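Long-range contacts in uncharacterized protein (Bacteroides ovatus, PDB 4DQA), which is of unknown function but probably binds carbohydrate, with a concanavalin A-like lectin/glucanase domain after an N-terminal BT_3987-like domain: residues S41-S46 / V115-V120; V171-D176 / P278-M283; D202-A207 / K216-N221. All coordinates share one frame; numbering follows the deposited sequence. Where two conformers were deposited one is given.

Contact 1 (S41-S46 / V115-V120)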
loop_
_atom_site.group_PDB
_atom_site.type_symbol
_atom_site.label_atom_id
_atom_site.label_comp_id
_atom_site.label_asym_id
_atom_site.label_seq_id
_atom_site.Cartn_x
_atom_site.Cartn_y
_atom_site.Cartn_z
ATOM N N SER A 41 -27.630 7.428 -44.820
ATOM C CA SER A 41 -28.635 7.875 -43.865
ATOM C C SER A 41 -28.015 8.058 -42.490
ATOM O O SER A 41 -26.937 7.554 -42.214
ATOM C CB SER A 41 -29.791 6.881 -43.804
ATOM O OG SER A 41 -29.311 5.584 -43.512
ATOM N N GLN A 42 -28.688 8.819 -41.644
ATOM C CA GLN A 42 -28.250 9.007 -40.280
ATOM C C GLN A 42 -28.245 7.664 -39.570
ATOM O O GLN A 42 -29.176 6.874 -39.706
ATOM C CB GLN A 42 -29.188 9.978 -39.575
ATOM C CG GLN A 42 -28.902 10.186 -38.093
ATOM C CD GLN A 42 -29.767 11.291 -37.512
ATOM O OE1 GLN A 42 -29.795 12.405 -38.035
ATOM N NE2 GLN A 42 -30.496 10.984 -36.450
ATOM N N VAL A 43 -27.183 7.415 -38.808
ATOM C CA VAL A 43 -27.078 6.228 -37.985
ATOM C C VAL A 43 -27.184 6.650 -36.523
ATOM O O VAL A 43 -26.413 7.496 -36.043
ATOM C CB VAL A 43 -25.740 5.513 -38.215
ATOM C CG1 VAL A 43 -25.459 4.471 -37.141
ATOM C CG2 VAL A 43 -25.742 4.874 -39.606
ATOM N N ASP A 44 -28.154 6.080 -35.822
ATOM C CA ASP A 44 -28.390 6.435 -34.442
ATOM C C ASP A 44 -27.652 5.503 -33.501
ATOM O O ASP A 44 -27.555 4.300 -33.744
ATOM C CB ASP A 44 -29.876 6.402 -34.143
ATOM C CG ASP A 44 -30.637 7.425 -34.958
ATOM O OD1 ASP A 44 -30.211 8.606 -34.926
ATOM O OD2 ASP A 44 -31.627 7.052 -35.636
ATOM N N VAL A 45 -27.099 6.074 -32.439
ATOM C CA VAL A 45 -26.351 5.281 -31.461
ATOM C C VAL A 45 -26.758 5.640 -30.052
ATOM O O VAL A 45 -27.432 6.651 -29.801
ATOM C CB VAL A 45 -24.817 5.448 -31.619
ATOM C CG1 VAL A 45 -24.346 5.033 -33.012
ATOM C CG2 VAL A 45 -24.374 6.882 -31.286
ATOM N N SER A 46 -26.389 4.786 -29.116
ATOM C CA SER A 46 -26.571 5.116 -27.716
ATOM C C SER A 46 -25.506 4.433 -26.897
ATOM O O SER A 46 -24.765 3.585 -27.403
ATOM C CB SER A 46 -27.956 4.733 -27.217
ATOM O OG SER A 46 -28.099 3.314 -27.118
ATOM N N VAL A 115 -21.138 0.898 -26.640
ATOM C CA VAL A 115 -21.967 1.557 -27.644
ATOM C C VAL A 115 -22.974 0.559 -28.212
ATOM O O VAL A 115 -22.688 -0.646 -28.366
ATOM C CB VAL A 115 -21.117 2.231 -28.770
ATOM C CG1 VAL A 115 -20.311 1.191 -29.549
ATOM C CG2 VAL A 115 -22.000 3.042 -29.719
ATOM N N HIS A 116 -24.158 1.072 -28.531
ATOM C CA HIS A 116 -25.276 0.340 -29.089
ATOM C C HIS A 116 -25.765 1.125 -30.312
ATOM O O HIS A 116 -25.497 2.331 -30.440
ATOM C CB HIS A 116 -26.448 0.295 -28.096
ATOM C CG HIS A 116 -26.094 -0.155 -26.720
ATOM N ND1 HIS A 116 -25.980 -1.480 -26.363
ATOM C CD2 HIS A 116 -25.827 0.559 -25.602
ATOM C CE1 HIS A 116 -25.643 -1.560 -25.088
ATOM N NE2 HIS A 116 -25.573 -0.338 -24.596
ATOM N N SER A 117 -26.525 0.477 -31.192
ATOM C CA SER A 117 -27.152 1.198 -32.276
ATOM C C SER A 117 -28.504 0.598 -32.602
ATOM O O SER A 117 -28.646 -0.618 -32.661
ATOM C CB SER A 117 -26.282 1.172 -33.544
ATOM O OG SER A 117 -26.906 1.865 -34.627
ATOM N N SER A 118 -29.481 1.466 -32.809
ATOM C CA SER A 118 -30.785 1.019 -33.267
ATOM C C SER A 118 -30.862 0.983 -34.788
ATOM O O SER A 118 -31.885 0.579 -35.360
ATOM C CB SER A 118 -31.883 1.920 -32.692
ATOM O OG SER A 118 -31.712 3.281 -33.104
ATOM N N SER A 119 -29.795 1.400 -35.462
ATOM C CA SER A 119 -29.757 1.521 -36.918
ATOM C C SER A 119 -28.981 0.396 -37.574
ATOM O O SER A 119 -29.395 -0.133 -38.624
ATOM C CB SER A 119 -29.087 2.843 -37.336
ATOM O OG SER A 119 -29.847 3.972 -36.969
ATOM N N VAL A 120 -27.810 0.099 -37.023
ATOM C CA VAL A 120 -26.929 -0.917 -37.570
ATOM C C VAL A 120 -26.351 -1.774 -36.450
ATOM O O VAL A 120 -26.639 -1.551 -35.271
ATOM C CB VAL A 120 -25.769 -0.292 -38.358
ATOM C CG1 VAL A 120 -26.288 0.527 -39.522
ATOM C CG2 VAL A 120 -24.916 0.581 -37.454
HETATM O O HOH W 1 -32.876 3.949 -35.538
#

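Contact 2 (V171-D176 / P278-M283)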
loop_
_atom_site.group_PDB
_atom_site.type_symbol
_atom_site.label_atom_id
_atom_site.label_comp_id
_atom_site.label_asym_id
_atom_site.label_seq_id
_atom_site.Cartn_x
_atom_site.Cartn_y
_atom_site.Cartn_z
ATOM N N VAL A 171 16.597 6.977 8.910
ATOM C CA VAL A 171 17.471 7.189 10.053
ATOM C C VAL A 171 18.132 8.567 10.015
ATOM O O VAL A 171 18.747 8.945 9.008
ATOM C CB VAL A 171 18.580 6.118 10.055
ATOM C CG1 VAL A 171 19.482 6.282 11.255
ATOM C CG2 VAL A 171 17.979 4.734 10.059
ATOM N N ASP A 172 18.027 9.304 11.126
ATOM C CA ASP A 172 18.710 10.580 11.245
ATOM C C ASP A 172 20.207 10.394 11.501
ATOM O O ASP A 172 21.059 11.078 10.897
ATOM C CB ASP A 172 18.099 11.430 12.362
ATOM C CG ASP A 172 16.751 12.038 11.986
ATOM O OD1 ASP A 172 16.506 12.297 10.794
ATOM O OD2 ASP A 172 15.955 12.297 12.906
ATOM N N TYR A 173 20.517 9.504 12.437
ATOM C CA TYR A 173 21.884 9.114 12.735
ATOM C C TYR A 173 21.895 7.788 13.465
ATOM O O TYR A 173 20.910 7.386 14.089
ATOM C CB TYR A 173 22.608 10.173 13.568
ATOM C CG TYR A 173 22.067 10.483 14.943
ATOM C CD1 TYR A 173 21.096 11.446 15.118
ATOM C CD2 TYR A 173 22.615 9.882 16.074
ATOM C CE1 TYR A 173 20.656 11.788 16.396
ATOM C CE2 TYR A 173 22.192 10.224 17.355
ATOM C CZ TYR A 173 21.214 11.166 17.504
ATOM O OH TYR A 173 20.856 11.505 18.808
ATOM N N PHE A 174 23.033 7.107 13.377
ATOM C CA PHE A 174 23.223 5.812 13.994
ATOM C C PHE A 174 24.087 5.959 15.236
ATOM O O PHE A 174 25.204 6.487 15.190
ATOM C CB PHE A 174 23.941 4.840 13.039
ATOM C CG PHE A 174 23.197 4.552 11.765
ATOM C CD1 PHE A 174 22.218 3.576 11.701
ATOM C CD2 PHE A 174 23.516 5.248 10.608
ATOM C CE1 PHE A 174 21.521 3.349 10.517
ATOM C CE2 PHE A 174 22.842 5.012 9.431
ATOM C CZ PHE A 174 21.861 4.068 9.370
ATOM N N LEU A 175 23.544 5.499 16.351
ATOM C CA LEU A 175 24.359 5.206 17.512
ATOM C C LEU A 175 24.793 3.736 17.443
ATOM O O LEU A 175 24.583 3.075 16.429
ATOM C CB LEU A 175 23.566 5.523 18.785
ATOM C CG LEU A 175 23.248 7.021 18.925
ATOM C CD1 LEU A 175 22.445 7.309 20.189
ATOM C CD2 LEU A 175 24.505 7.901 18.939
ATOM N N ASP A 176 25.404 3.209 18.503
ATOM C CA ASP A 176 25.960 1.859 18.435
ATOM C C ASP A 176 24.893 0.795 18.183
ATOM O O ASP A 176 25.148 -0.212 17.534
ATOM C CB ASP A 176 26.667 1.483 19.748
ATOM C CG ASP A 176 28.050 2.078 19.884
ATOM O OD1 ASP A 176 28.595 2.584 18.893
ATOM O OD2 ASP A 176 28.611 1.985 21.012
ATOM N N PRO A 278 17.702 4.026 21.899
ATOM C CA PRO A 278 16.693 4.715 21.092
ATOM C C PRO A 278 17.045 4.853 19.616
ATOM O O PRO A 278 18.206 5.096 19.252
ATOM C CB PRO A 278 16.622 6.106 21.718
ATOM C CG PRO A 278 17.959 6.291 22.402
ATOM C CD PRO A 278 18.356 4.920 22.868
ATOM N N PHE A 279 16.013 4.753 18.786
ATOM C CA PHE A 279 16.096 5.092 17.392
ATOM C C PHE A 279 16.026 6.585 17.227
ATOM O O PHE A 279 15.243 7.255 17.900
ATOM C CB PHE A 279 14.893 4.460 16.711
ATOM C CG PHE A 279 14.891 4.547 15.208
ATOM C CD1 PHE A 279 15.594 3.630 14.468
ATOM C CD2 PHE A 279 14.087 5.446 14.542
ATOM C CE1 PHE A 279 15.582 3.687 13.075
ATOM C CE2 PHE A 279 14.057 5.492 13.148
ATOM C CZ PHE A 279 14.798 4.613 12.426
ATOM N N HIS A 280 16.838 7.126 16.305
ATOM C CA HIS A 280 16.759 8.532 15.951
ATOM C C HIS A 280 16.440 8.656 14.487
ATOM O O HIS A 280 17.293 8.399 13.626
ATOM C CB HIS A 280 18.074 9.227 16.253
ATOM C CG HIS A 280 18.355 9.304 17.716
ATOM N ND1 HIS A 280 19.030 8.324 18.400
ATOM C CD2 HIS A 280 17.976 10.222 18.636
ATOM C CE1 HIS A 280 19.099 8.657 19.680
ATOM N NE2 HIS A 280 18.450 9.788 19.853
ATOM N N GLY A 281 15.190 9.016 14.182
ATOM C CA GLY A 281 14.724 9.073 12.800
ATOM C C GLY A 281 13.223 9.045 12.746
ATOM O O GLY A 281 12.558 9.387 13.720
ATOM N N LYS A 282 12.696 8.677 11.595
ATOM C CA LYS A 282 11.265 8.593 11.389
ATOM C C LYS A 282 10.851 7.183 11.016
ATOM O O LYS A 282 11.627 6.433 10.407
ATOM C CB LYS A 282 10.824 9.553 10.293
ATOM C CG LYS A 282 11.077 11.014 10.602
ATOM C CD LYS A 282 10.670 11.858 9.395
ATOM C CE LYS A 282 10.930 13.324 9.559
ATOM N NZ LYS A 282 12.402 13.588 9.524
HETATM N N MSE A 283 9.616 6.827 11.353
HETATM C CA MSE A 283 9.039 5.565 10.937
HETATM C C MSE A 283 7.658 5.810 10.362
HETATM O O MSE A 283 6.973 6.765 10.711
HETATM C CB MSE A 283 8.896 4.555 12.079
HETATM C CG MSE A 283 10.207 4.272 12.785
HETATM SE SE MSE A 283 10.021 2.649 13.848
HETATM C CE MSE A 283 11.415 2.984 15.154
HETATM O O HOH W 2 13.435 13.049 12.193
HETATM O O HOH W 3 14.470 10.888 9.517
HETATM O O HOH W 4 19.223 5.860 15.545
#

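Contact 3 (D202-A207 / K216-N221)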
loop_
_atom_site.group_PDB
_atom_site.type_symbol
_atom_site.label_atom_id
_atom_site.label_comp_id
_atom_site.label_asym_id
_atom_site.label_seq_id
_atom_site.Cartn_x
_atom_site.Cartn_y
_atom_site.Cartn_z
ATOM N N ASP A 202 25.514 0.517 11.635
ATOM C CA ASP A 202 24.573 0.744 10.550
ATOM C C ASP A 202 24.120 -0.532 9.843
ATOM O O ASP A 202 23.524 -0.476 8.741
ATOM C CB ASP A 202 25.108 1.813 9.562
ATOM C CG ASP A 202 26.574 1.619 9.162
ATOM O OD1 ASP A 202 27.195 0.574 9.459
ATOM O OD2 ASP A 202 27.156 2.563 8.557
ATOM N N TYR A 203 24.304 -1.686 10.495
ATOM C CA TYR A 203 23.909 -2.983 9.933
ATOM C C TYR A 203 22.645 -3.507 10.600
ATOM O O TYR A 203 22.598 -3.690 11.821
ATOM C CB TYR A 203 25.034 -3.999 10.097
ATOM C CG TYR A 203 26.061 -3.950 8.993
ATOM C CD1 TYR A 203 26.617 -2.739 8.589
ATOM C CD2 TYR A 203 26.463 -5.092 8.340
ATOM C CE1 TYR A 203 27.548 -2.679 7.555
ATOM C CE2 TYR A 203 27.387 -5.042 7.316
ATOM C CZ TYR A 203 27.929 -3.831 6.938
ATOM O OH TYR A 203 28.855 -3.772 5.920
ATOM N N LEU A 204 21.621 -3.749 9.797
ATOM C CA LEU A 204 20.404 -4.378 10.286
ATOM C C LEU A 204 20.668 -5.753 10.842
ATOM O O LEU A 204 21.427 -6.539 10.285
ATOM C CB LEU A 204 19.412 -4.575 9.156
ATOM C CG LEU A 204 18.503 -3.453 8.776
ATOM C CD1 LEU A 204 17.802 -3.863 7.493
ATOM C CD2 LEU A 204 17.478 -3.195 9.885
ATOM N N GLU A 205 20.011 -6.064 11.937
ATOM C CA GLU A 205 20.262 -7.282 12.679
ATOM C C GLU A 205 19.026 -7.709 13.413
ATOM O O GLU A 205 18.274 -6.878 13.920
ATOM C CB GLU A 205 21.388 -7.047 13.698
ATOM C CG GLU A 205 21.736 -8.229 14.568
ATOM C CD GLU A 205 22.937 -7.953 15.467
ATOM O OE1 GLU A 205 22.892 -6.983 16.278
ATOM O OE2 GLU A 205 23.935 -8.706 15.373
ATOM N N VAL A 206 18.804 -9.021 13.464
ATOM C CA VAL A 206 17.850 -9.588 14.390
ATOM C C VAL A 206 18.569 -10.248 15.559
ATOM O O VAL A 206 19.571 -10.933 15.389
ATOM C CB VAL A 206 16.867 -10.534 13.690
ATOM C CG1 VAL A 206 17.569 -11.663 13.030
ATOM C CG2 VAL A 206 15.880 -11.080 14.691
ATOM N N ALA A 207 18.080 -9.990 16.764
ATOM C CA ALA A 207 18.718 -10.482 17.974
ATOM C C ALA A 207 17.701 -11.011 18.965
ATOM O O ALA A 207 16.507 -10.799 18.808
ATOM C CB ALA A 207 19.560 -9.352 18.612
ATOM N N LYS A 216 25.553 -5.252 4.272
ATOM C CA LYS A 216 25.731 -3.915 3.714
ATOM C C LYS A 216 25.120 -2.911 4.700
ATOM O O LYS A 216 24.148 -3.255 5.328
ATOM C CB LYS A 216 24.970 -3.802 2.393
ATOM C CG LYS A 216 25.356 -4.839 1.355
ATOM C CD LYS A 216 24.562 -4.633 0.076
ATOM C CE LYS A 216 23.137 -5.124 0.221
ATOM N NZ LYS A 216 22.999 -6.588 -0.019
ATOM N N PRO A 217 25.674 -1.676 4.777
ATOM C CA PRO A 217 25.084 -0.668 5.673
ATOM C C PRO A 217 23.871 0.052 5.091
ATOM O O PRO A 217 23.686 0.100 3.868
ATOM C CB PRO A 217 26.230 0.327 5.876
ATOM C CG PRO A 217 27.012 0.252 4.577
ATOM C CD PRO A 217 26.925 -1.184 4.153
ATOM N N LEU A 218 23.049 0.604 5.977
ATOM C CA LEU A 218 22.043 1.576 5.596
ATOM C C LEU A 218 22.631 2.971 5.680
ATOM O O LEU A 218 23.498 3.251 6.522
ATOM C CB LEU A 218 20.822 1.514 6.522
ATOM C CG LEU A 218 20.083 0.201 6.561
ATOM C CD1 LEU A 218 18.892 0.328 7.492
ATOM C CD2 LEU A 218 19.625 -0.191 5.152
ATOM N N LEU A 219 22.177 3.841 4.789
ATOM C CA LEU A 219 22.465 5.265 4.849
ATOM C C LEU A 219 21.492 5.994 5.766
ATOM O O LEU A 219 20.393 5.514 6.044
ATOM C CB LEU A 219 22.345 5.876 3.445
ATOM C CG LEU A 219 23.372 5.491 2.389
ATOM C CD1 LEU A 219 22.819 5.862 1.006
ATOM C CD2 LEU A 219 24.654 6.209 2.612
ATOM N N THR A 220 21.914 7.174 6.209
ATOM C CA THR A 220 21.016 8.118 6.859
ATOM C C THR A 220 20.252 8.916 5.798
ATOM O O THR A 220 20.631 8.964 4.618
ATOM C CB THR A 220 21.765 9.144 7.734
ATOM O OG1 THR A 220 22.618 9.964 6.906
ATOM C CG2 THR A 220 22.600 8.464 8.802
ATOM N N ASN A 221 19.153 9.537 6.232
ATOM C CA ASN A 221 18.408 10.478 5.401
ATOM C C ASN A 221 17.924 9.824 4.109
ATOM O O ASN A 221 17.956 10.440 3.040
ATOM C CB ASN A 221 19.257 11.719 5.083
ATOM C CG ASN A 221 18.436 12.859 4.486
ATOM O OD1 ASN A 221 17.260 13.041 4.812
ATOM N ND2 ASN A 221 19.052 13.624 3.605
HETATM O O HOH W 5 22.149 -2.527 7.177
HETATM O O HOH W 6 25.646 4.461 7.407
#

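Contact 1 (S41-S46 / V115-V120)
The side chain of V43 lays its CG1 against CG2 of V120, 3.9 Å away, and the two side chains cross at about a right angle. They meet in the BT_3987-like N-terminal domain, an E-set family, where strand 43-49 begins and the antiparallel strand 107-117 gives way to a loop. S46 and H116 form a hydrogen-bonded pair there. S46 N donates to H116 O at 2.9 Å, and H116 N donates to S46 O at 2.8 Å. On the side chains of this pair, S46 OG packs at 3.6 Å from H116 CB, while the far end of the imidazole is held through NE2 by S48.

Beyond this pair, serine hydroxyls take over from the backbone. With OG anti to its backbone N (chi1 179°), S117 reaches D44 O, donating at 2.7 Å from nearly straight beyond the carbonyl oxygen. The same hydroxyl accepts from the backbone N of S119 and of V120, an ST turn and an ST motif that fold the chain after the strand. Three bonds thus grip one hydroxyl. V43, V45, V115 and V120 all touch V9 of strand 8-10, so the apolar side of the contact faces the other sheet of the domain. On D44, a water joins OD2, weakly, to S118 OG. The backbone N of D44 donates to S119 OG at 2.9 Å, nearly straight at 175°.

Contact 2 (V171-D176 / P278-M283)
A tyrosine-histidine stack joins two loops at one end of two paired strands of the large antiparallel sheet, where strand 163-171 ends and strand 282-289 begins. The rings of Y173 and H280 form an offset stack, with centroids 4.3 Å apart and planes at 19°. Y173 CG sits between its backbone N and carbonyl carbon (chi1 62°), and the ring beyond it lies against H280. Its OH lies over one face of the imidazole, toward the rim, 3.1 Å from H280 NE2. In return, H280 CB makes a CH-pi contact over the Y173 ring. L175 CD1 meets H280 CE1 at 3.6 Å.

Both segments belong to the concanavalin A-like lectin/glucanase domain. V171 and G281 are an antiparallel non-hydrogen-bonded pair here, at the corner where the chain turns into strand 282-289. Their CA atoms are 4.3 Å apart. D172 N donates to H280 O at 2.8 Å. A water at the edge of the H280 ring, in its plane, accepts from H280 N and donates to Y173 O. On the apolar side, V171 CG2 touches F279 CZ at 4.0 Å, and F279 also packs on F145 of strand 141-146. D172 OD1 and K282 NZ are 4.5 Å apart, too far for a salt bridge; a water links D172 OD2 to K282 NZ, and a second joins OD1 to NZ, weakly at the lysine.

Contact 3 (D202-A207 / K216-N221)
This contact joins the start of a strand to a loop nearby in the chain, in the concanavalin A-like lectin/glucanase domain. Strand 203-208 is the middle strand of a small three-stranded antiparallel sheet, and the chain turns a corner at D202 just before it. The loop 216-221 leads from strand 212-213 to strand 223-231.

One direct hydrogen bond joins the backbones. L218 N donates to D202 O at 3.0 Å, nearly straight at 169°. P217 CA adds a CA-H...O contact to the same oxygen. A water also donates to D202 O and to K216 O, and accepts from L204 N. The carbonyl oxygen of D202 therefore has two hydrogen-bond donors, one from the loop and one from the water. A second water bridges D202 OD2 and L218 O.

The side chains of D202 and Y203 both lie beside P217 and point the same way as it. D202 CG sits between its own backbone N and carbonyl carbon (chi1 46°), 3.5 Å from P217 CB. One face of the Y203 ring lies against K216 C, 3.7 Å above the plane and offset toward the rim; Y203 CE1 is 3.5 Å from P217 N. D202 OD1 lies at the edge of the same ring, in its plane. On the buried side, L204 CG meets L218 CD1 at 4.0 Å.

In one of its two conformers, K216 has a cation-pi partner in W246 of strand 244-250. E205, further along the strand, forms a salt bridge with R190 of strand 187-190. L204 packs on V226 and L218 on Y224, so these two leucines join the small sheet to strand 223-231 of the large one.

How the contacts relate
Contact 1 stands apart, in the N-terminal domain, its centre about 67 Å from that of contact 2 and 66 Å from that of contact 3. Contacts 2 and 3 share the lectin-like domain, with centres about 10 Å apart. They touch where V171 O meets N221 N, a probable hydrogen bond, and where the F174 ring packs on L218 O and T220. All three mix buried and exposed residues: V43, V45 and V115 are buried in contact 1, V171 and H280 in contact 2, L204 and L218 in contact 3. Contact 1 relies on strand pairing and serine hydroxyls. Contacts 2 and 3 each have one direct backbone bond and bridging waters; contact 2 has an aromatic stack.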